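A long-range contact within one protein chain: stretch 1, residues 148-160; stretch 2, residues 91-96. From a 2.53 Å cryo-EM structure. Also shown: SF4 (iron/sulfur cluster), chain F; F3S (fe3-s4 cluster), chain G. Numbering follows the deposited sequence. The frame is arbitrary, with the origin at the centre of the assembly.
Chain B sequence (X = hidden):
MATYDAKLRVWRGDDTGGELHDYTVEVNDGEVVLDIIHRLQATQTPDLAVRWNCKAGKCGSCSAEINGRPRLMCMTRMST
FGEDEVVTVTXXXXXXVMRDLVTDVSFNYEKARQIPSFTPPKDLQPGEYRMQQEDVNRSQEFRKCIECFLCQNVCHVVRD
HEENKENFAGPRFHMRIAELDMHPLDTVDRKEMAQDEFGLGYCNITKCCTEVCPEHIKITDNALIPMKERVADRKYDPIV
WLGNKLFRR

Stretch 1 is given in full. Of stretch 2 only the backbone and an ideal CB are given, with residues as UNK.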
ATOM      1  N   CYS B 148       0.026   6.891   2.155  1.00 11.97           N
ATOM      2  CA  CYS B 148      -0.435   7.195   3.503  1.00 11.97           C
ATOM      3  C   CYS B 148      -0.096   8.642   3.852  1.00 11.97           C
ATOM      4  O   CYS B 148      -0.831   9.305   4.585  1.00 11.97           O
ATOM      5  CB  CYS B 148       0.199   6.242   4.517  1.00 11.97           C
ATOM      6  SG  CYS B 148       1.807   6.783   5.145  1.00 11.97           S
ATOM      7  N   PHE B 149       1.023   9.124   3.320  1.00 11.83           N
ATOM      8  CA  PHE B 149       1.473  10.493   3.555  1.00 11.83           C
ATOM      9  C   PHE B 149       2.003  10.699   4.967  1.00 11.83           C
ATOM     10  O   PHE B 149       2.044  11.830   5.459  1.00 11.83           O
ATOM     11  CB  PHE B 149       0.358  11.496   3.246  1.00 11.83           C
ATOM     12  CG  PHE B 149      -0.247  11.321   1.885  1.00 11.83           C
ATOM     13  CD1 PHE B 149       0.558  11.231   0.763  1.00 11.83           C
ATOM     14  CD2 PHE B 149      -1.616  11.229   1.727  1.00 11.83           C
ATOM     15  CE1 PHE B 149       0.008  11.065  -0.488  1.00 11.83           C
ATOM     16  CE2 PHE B 149      -2.171  11.064   0.479  1.00 11.83           C
ATOM     17  CZ  PHE B 149      -1.358  10.982  -0.631  1.00 11.83           C
ATOM     18  N   LEU B 150       2.426   9.624   5.632  1.00 11.59           N
ATOM     19  CA  LEU B 150       3.061   9.770   6.936  1.00 11.59           C
ATOM     20  C   LEU B 150       4.415  10.454   6.807  1.00 11.59           C
ATOM     21  O   LEU B 150       4.812  11.235   7.680  1.00 11.59           O
ATOM     22  CB  LEU B 150       3.206   8.405   7.607  1.00 11.59           C
ATOM     23  CG  LEU B 150       1.927   7.765   8.149  1.00 11.59           C
ATOM     24  CD1 LEU B 150       2.187   6.339   8.589  1.00 11.59           C
ATOM     25  CD2 LEU B 150       1.351   8.581   9.285  1.00 11.59           C
ATOM     26  N   CYS B 151       5.087  10.205   5.687  1.00 11.26           N
ATOM     27  CA  CYS B 151       6.369  10.834   5.411  1.00 11.26           C
ATOM     28  C   CYS B 151       6.128  12.333   5.273  1.00 11.26           C
ATOM     29  O   CYS B 151       6.851  13.144   5.852  1.00 11.26           O
ATOM     30  CB  CYS B 151       6.981  10.273   4.127  1.00 11.26           C
ATOM     31  SG  CYS B 151       6.008  10.585   2.637  1.00 11.26           S
ATOM     32  N   GLN B 152       5.105  12.696   4.501  1.00 11.38           N
ATOM     33  CA  GLN B 152       4.753  14.098   4.317  1.00 11.38           C
ATOM     34  C   GLN B 152       4.383  14.743   5.643  1.00 11.38           C
ATOM     35  O   GLN B 152       4.700  15.911   5.887  1.00 11.38           O
ATOM     36  CB  GLN B 152       3.597  14.219   3.328  1.00 11.38           C
ATOM     37  CG  GLN B 152       3.806  13.474   2.031  1.00 11.38           C
ATOM     38  CD  GLN B 152       4.544  14.298   1.002  1.00 11.38           C
ATOM     39  OE1 GLN B 152       5.659  13.970   0.617  1.00 11.38           O
ATOM     40  NE2 GLN B 152       3.920  15.372   0.548  1.00 11.38           N
ATOM     41  N   ASN B 153       3.691  13.997   6.505  1.00 11.84           N
ATOM     42  CA  ASN B 153       3.308  14.521   7.810  1.00 11.84           C
ATOM     43  C   ASN B 153       4.522  14.797   8.689  1.00 11.84           C
ATOM     44  O   ASN B 153       4.577  15.823   9.373  1.00 11.84           O
ATOM     45  CB  ASN B 153       2.363  13.541   8.501  1.00 11.84           C
ATOM     46  CG  ASN B 153       1.929  14.019   9.864  1.00 11.84           C
ATOM     47  OD1 ASN B 153       1.221  15.014   9.987  1.00 11.84           O
ATOM     48  ND2 ASN B 153       2.350  13.310  10.899  1.00 11.84           N
ATOM     49  N   VAL B 154       5.503  13.896   8.689  1.00 11.59           N
ATOM     50  CA  VAL B 154       6.551  13.988   9.699  1.00 11.59           C
ATOM     51  C   VAL B 154       7.671  14.935   9.275  1.00 11.59           C
ATOM     52  O   VAL B 154       8.407  15.443  10.126  1.00 11.59           O
ATOM     53  CB  VAL B 154       7.094  12.585  10.022  1.00 11.59           C
ATOM     54  CG1 VAL B 154       7.900  12.059   8.867  1.00 11.59           C
ATOM     55  CG2 VAL B 154       7.915  12.596  11.306  1.00 11.59           C
ATOM     56  N   CYS B 155       7.848  15.118   7.970  1.00 11.76           N
ATOM     57  CA  CYS B 155       8.904  15.988   7.463  1.00 11.76           C
ATOM     58  C   CYS B 155       8.863  17.330   8.177  1.00 11.76           C
ATOM     59  O   CYS B 155       7.795  17.927   8.313  1.00 11.76           O
ATOM     60  CB  CYS B 155       8.757  16.189   5.954  1.00 11.76           C
ATOM     61  SG  CYS B 155      10.025  17.245   5.214  1.00 11.76           S
ATOM     62  N   HIS B 156      10.015  17.814   8.639  1.00 12.42           N
ATOM     63  CA  HIS B 156      10.015  19.093   9.338  1.00 12.42           C
ATOM     64  C   HIS B 156      10.000  20.286   8.396  1.00 12.42           C
ATOM     65  O   HIS B 156       9.705  21.399   8.840  1.00 12.42           O
ATOM     66  CB  HIS B 156      11.233  19.193  10.255  1.00 12.42           C
ATOM     67  CG  HIS B 156      12.531  19.313   9.521  1.00 12.42           C
ATOM     68  ND1 HIS B 156      13.323  20.439   9.590  1.00 12.42           N
ATOM     69  CD2 HIS B 156      13.170  18.453   8.693  1.00 12.42           C
ATOM     70  CE1 HIS B 156      14.395  20.265   8.841  1.00 12.42           C
ATOM     71  NE2 HIS B 156      14.326  19.069   8.287  1.00 12.42           N
ATOM     72  N   VAL B 157      10.319  20.085   7.116  1.00 12.31           N
ATOM     73  CA  VAL B 157      10.330  21.198   6.172  1.00 12.31           C
ATOM     74  C   VAL B 157       8.948  21.829   6.081  1.00 12.31           C
ATOM     75  O   VAL B 157       8.807  23.057   6.106  1.00 12.31           O
ATOM     76  CB  VAL B 157      10.827  20.725   4.793  1.00 12.31           C
ATOM     77  CG1 VAL B 157      10.856  21.883   3.815  1.00 12.31           C
ATOM     78  CG2 VAL B 157      12.197  20.097   4.913  1.00 12.31           C
ATOM     79  N   VAL B 158       7.910  21.004   5.991  1.00 12.61           N
ATOM     80  CA  VAL B 158       6.542  21.494   5.922  1.00 12.61           C
ATOM     81  C   VAL B 158       5.785  21.323   7.232  1.00 12.61           C
ATOM     82  O   VAL B 158       4.827  22.072   7.473  1.00 12.61           O
ATOM     83  CB  VAL B 158       5.768  20.825   4.768  1.00 12.61           C
ATOM     84  CG1 VAL B 158       6.248  21.360   3.435  1.00 12.61           C
ATOM     85  CG2 VAL B 158       5.935  19.321   4.825  1.00 12.61           C
ATOM     86  N   ARG B 159       6.175  20.371   8.082  1.00 12.93           N
ATOM     87  CA  ARG B 159       5.500  20.202   9.364  1.00 12.93           C
ATOM     88  C   ARG B 159       5.688  21.420  10.255  1.00 12.93           C
ATOM     89  O   ARG B 159       4.743  21.862  10.917  1.00 12.93           O
ATOM     90  CB  ARG B 159       6.009  18.944  10.066  1.00 12.93           C
ATOM     91  CG  ARG B 159       5.439  18.724  11.455  1.00 12.93           C
ATOM     92  CD  ARG B 159       5.963  17.437  12.056  1.00 12.93           C
ATOM     93  NE  ARG B 159       5.382  17.161  13.366  1.00 12.93           N
ATOM     94  CZ  ARG B 159       4.289  16.434  13.559  1.00 12.93           C
ATOM     95  NH1 ARG B 159       3.651  15.910  12.525  1.00 12.93           N
ATOM     96  NH2 ARG B 159       3.831  16.233  14.784  1.00 12.93           N
ATOM     97  N   ASP B 160       6.892  21.978  10.284  1.00 13.98           N
ATOM     98  CA  ASP B 160       7.204  23.084  11.175  1.00 13.98           C
ATOM     99  C   ASP B 160       7.200  24.437  10.480  1.00 13.98           C
ATOM    100  O   ASP B 160       7.426  25.453  11.142  1.00 13.98           O
ATOM    101  CB  ASP B 160       8.558  22.851  11.846  1.00 13.98           C
ATOM    102  CG  ASP B 160       8.537  21.671  12.793  1.00 13.98           C
ATOM    103  OD1 ASP B 160       9.296  20.710  12.572  1.00 13.98           O
ATOM    104  OD2 ASP B 160       7.743  21.695  13.754  1.00 13.98           O
ATOM    105  N   UNK B  91      -5.008  13.484  15.342  1.00 12.96           N
ATOM    106  CA  UNK B  91      -4.838  13.504  13.886  1.00 12.96           C
ATOM    107  C   UNK B  91      -3.437  13.954  13.500  1.00 12.96           C
ATOM    108  O   UNK B  91      -2.633  14.387  14.327  1.00 12.96           O
ATOM    109  CB  UNK B  91      -5.877  14.423  13.239  1.00 12.96           C
ATOM    110  N   UNK B  92      -3.146  13.829  12.209  1.00 12.74           N
ATOM    111  CA  UNK B  92      -1.889  14.329  11.673  1.00 12.74           C
ATOM    112  C   UNK B  92      -1.794  15.835  11.882  1.00 12.74           C
ATOM    113  O   UNK B  92      -2.750  16.572  11.628  1.00 12.74           O
ATOM    114  CB  UNK B  92      -1.758  13.983  10.188  1.00 12.74           C
ATOM    115  N   UNK B  93      -0.634  16.293  12.345  1.00 13.34           N
ATOM    116  CA  UNK B  93      -0.451  17.681  12.740  1.00 13.34           C
ATOM    117  C   UNK B  93       0.157  18.548  11.648  1.00 13.34           C
ATOM    118  O   UNK B  93       0.439  19.720  11.900  1.00 13.34           O
ATOM    119  CB  UNK B  93       0.431  17.746  13.988  1.00 13.34           C
ATOM    120  N   UNK B  94       0.375  18.009  10.451  1.00 13.06           N
ATOM    121  CA  UNK B  94       0.917  18.786   9.343  1.00 13.06           C
ATOM    122  C   UNK B  94      -0.157  19.329   8.414  1.00 13.06           C
ATOM    123  O   UNK B  94       0.054  20.362   7.772  1.00 13.06           O
ATOM    124  CB  UNK B  94       1.897  17.928   8.540  1.00 13.06           C
ATOM    125  N   UNK B  95      -1.307  18.680   8.347  1.00 13.28           N
ATOM    126  CA  UNK B  95      -2.363  19.044   7.424  1.00 13.28           C
ATOM    127  C   UNK B  95      -3.535  19.666   8.166  1.00 13.28           C
ATOM    128  O   UNK B  95      -3.700  19.458   9.372  1.00 13.28           O
ATOM    129  CB  UNK B  95      -2.824  17.821   6.628  1.00 13.28           C
ATOM    130  N   UNK B  96      -4.351  20.473   7.487  1.00 14.59           N
ATOM    131  CA  UNK B  96      -5.516  21.062   8.152  1.00 14.59           C
ATOM    132  C   UNK B  96      -6.476  19.987   8.629  1.00 14.59           C
ATOM    133  O   UNK B  96      -6.706  18.985   7.951  1.00 14.59           O
ATOM    134  CB  UNK B  96      -6.240  22.027   7.211  1.00 14.59           C
TER
HETATM  135 FE1  SF4 F 302       5.532   8.189   2.514  1.00 12.21          FE
HETATM  136 FE2  SF4 F 302       6.203   5.256   2.761  1.00 12.21          FE
HETATM  137 FE3  SF4 F 302       4.372   6.205   0.556  1.00 12.21          FE
HETATM  138 FE4  SF4 F 302       3.422   6.229   3.421  1.00 12.21          FE
HETATM  139  S1  SF4 F 302       4.232   4.750   2.112  1.00 12.21           S
HETATM  140  S2  SF4 F 302       3.562   7.684   1.865  1.00 12.21           S
HETATM  141  S3  SF4 F 302       5.392   6.734   4.071  1.00 12.21           S
HETATM  142  S4  SF4 F 302       6.342   6.711   1.204  1.00 12.21           S
HETATM  143 FE1  F3S G 303      11.804  14.703   5.108  1.00 15.13          FE
HETATM  144 FE3  F3S G 303      13.438  12.598   4.768  1.00 15.13          FE
HETATM  145 FE4  F3S G 303      14.222  14.971   3.778  1.00 15.13          FE
HETATM  146  S1  F3S G 303      12.487  13.276   6.665  1.00 15.13           S
HETATM  147  S2  F3S G 303      13.305  16.448   5.223  1.00 15.13           S
HETATM  148  S3  F3S G 303      12.372  13.764   3.092  1.00 15.13           S
HETATM  149  S4  F3S G 303      15.573  13.371   4.621  1.00 15.13           S

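Position 91 has its CA-to-CB bond pointing away from stretch 1, and nothing of that stretch lies within 5.5 Å of the ideal CB. With phi -71° and psi 171° almost any residue would serve, proline included. The deposited residue is Pro 91, which makes no contact here.

At position 92 the bond points sideways, and the ideal CB sits 3.2 Å from Asn 153 OD1, a tight approach. Beyond it the end of Leu 150 offers an apolar surface. An aliphatic side chain unbranched at CB, such as leucine or methionine, would suit best. Leu 92 is found, in the m, t rotamer, and its CD2 packs 4.0 Å from Leu 150 CD2.

Position 93 also points sideways, its ideal CB 3.8 Å from Arg 159 NH2. A guanidinium so close to CB leaves many choices: an acid could exploit the charge, while a long polar chain could pass by. Arg 93 takes the second course. Its CB lies 3.8 Å from Arg 159 NH2, but the end of the chain leads away, and its guanidinium is hydrogen-bonded elsewhere in the structure.

Position 94 is where the CA atoms of the two stretches come nearest, its CA 4.8 Å from the CA of Arg 159, and its CB points toward stretch 1. Asn 153 offers two acceptors: OD1 takes a hydrogen bond from the backbone N of 94 at 3.1 Å, whatever the side chain, proline excepted, and the carbonyl O lies within reach of a short side chain. With the ideal CB 3.3 Å from Asn 153 OD1, a small residue fits best: serine or threonine to donate, alanine to fit without donating. Thr 94 donates and also fills. In the m rotamer its OG1 donates to Asn 153 O at 2.3 Å, very short for a hydrogen bond, while its CG2 lies 4.3 Å from Val 158 CG2. Arg 159 NH1 donates to the same Asn 153 O at 3.3 Å, so one carbonyl near the helix end serves both stretches.

Position 95 points sideways, with nothing of stretch 1 near its ideal CB. Only a long side chain could reach the helix start, so phenylalanine or methionine come to mind. Phe 95, with chi1 at -54°, brings its ring back: CZ lies 3.8 Å from Gln 152 CB and CE2 4.1 Å from Phe 149 O, both meeting the ring at its edge.

Position 96 is out of reach, its phi of -62° compatible with proline, and Pro 96 touches nothing in stretch 1.

Stretch 2, residues 91-96: PLRTFP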
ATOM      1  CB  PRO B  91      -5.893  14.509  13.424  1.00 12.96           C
ATOM      2  CG  PRO B  91      -6.083  15.398  14.592  1.00 12.96           C
ATOM      3  CD  PRO B  91      -5.950  14.522  15.793  1.00 12.96           C
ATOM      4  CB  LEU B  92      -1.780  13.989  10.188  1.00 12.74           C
ATOM      5  CG  LEU B  92      -1.911  12.516   9.803  1.00 12.74           C
ATOM      6  CD1 LEU B  92      -1.741  12.347   8.310  1.00 12.74           C
ATOM      7  CD2 LEU B  92      -0.896  11.679  10.547  1.00 12.74           C
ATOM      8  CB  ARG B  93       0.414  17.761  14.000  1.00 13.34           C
ATOM      9  CG  ARG B  93      -0.297  17.323  15.261  1.00 13.34           C
ATOM     10  CD  ARG B  93       0.601  17.452  16.474  1.00 13.34           C
ATOM     11  NE  ARG B  93       0.520  18.779  17.071  1.00 13.34           N
ATOM     12  CZ  ARG B  93       1.282  19.192  18.077  1.00 13.34           C
ATOM     13  NH1 ARG B  93       2.184  18.379  18.600  1.00 13.34           N
ATOM     14  NH2 ARG B  93       1.141  20.414  18.562  1.00 13.34           N
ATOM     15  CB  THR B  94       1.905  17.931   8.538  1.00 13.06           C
ATOM     16  OG1 THR B  94       2.879  17.377   9.425  1.00 13.06           O
ATOM     17  CG2 THR B  94       2.620  18.760   7.488  1.00 13.06           C
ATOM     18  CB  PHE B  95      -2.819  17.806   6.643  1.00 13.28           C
ATOM     19  CG  PHE B  95      -1.696  17.086   5.959  1.00 13.28           C
ATOM     20  CD1 PHE B  95      -0.989  17.696   4.940  1.00 13.28           C
ATOM     21  CD2 PHE B  95      -1.328  15.814   6.351  1.00 13.28           C
ATOM     22  CE1 PHE B  95       0.052  17.045   4.318  1.00 13.28           C
ATOM     23  CE2 PHE B  95      -0.287  15.158   5.730  1.00 13.28           C
ATOM     24  CZ  PHE B  95       0.402  15.773   4.713  1.00 13.28           C
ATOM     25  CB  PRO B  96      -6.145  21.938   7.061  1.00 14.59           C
ATOM     26  CG  PRO B  96      -5.071  22.151   6.069  1.00 14.59           C
ATOM     27  CD  PRO B  96      -4.231  20.926   6.092  1.00 14.59           C
TER
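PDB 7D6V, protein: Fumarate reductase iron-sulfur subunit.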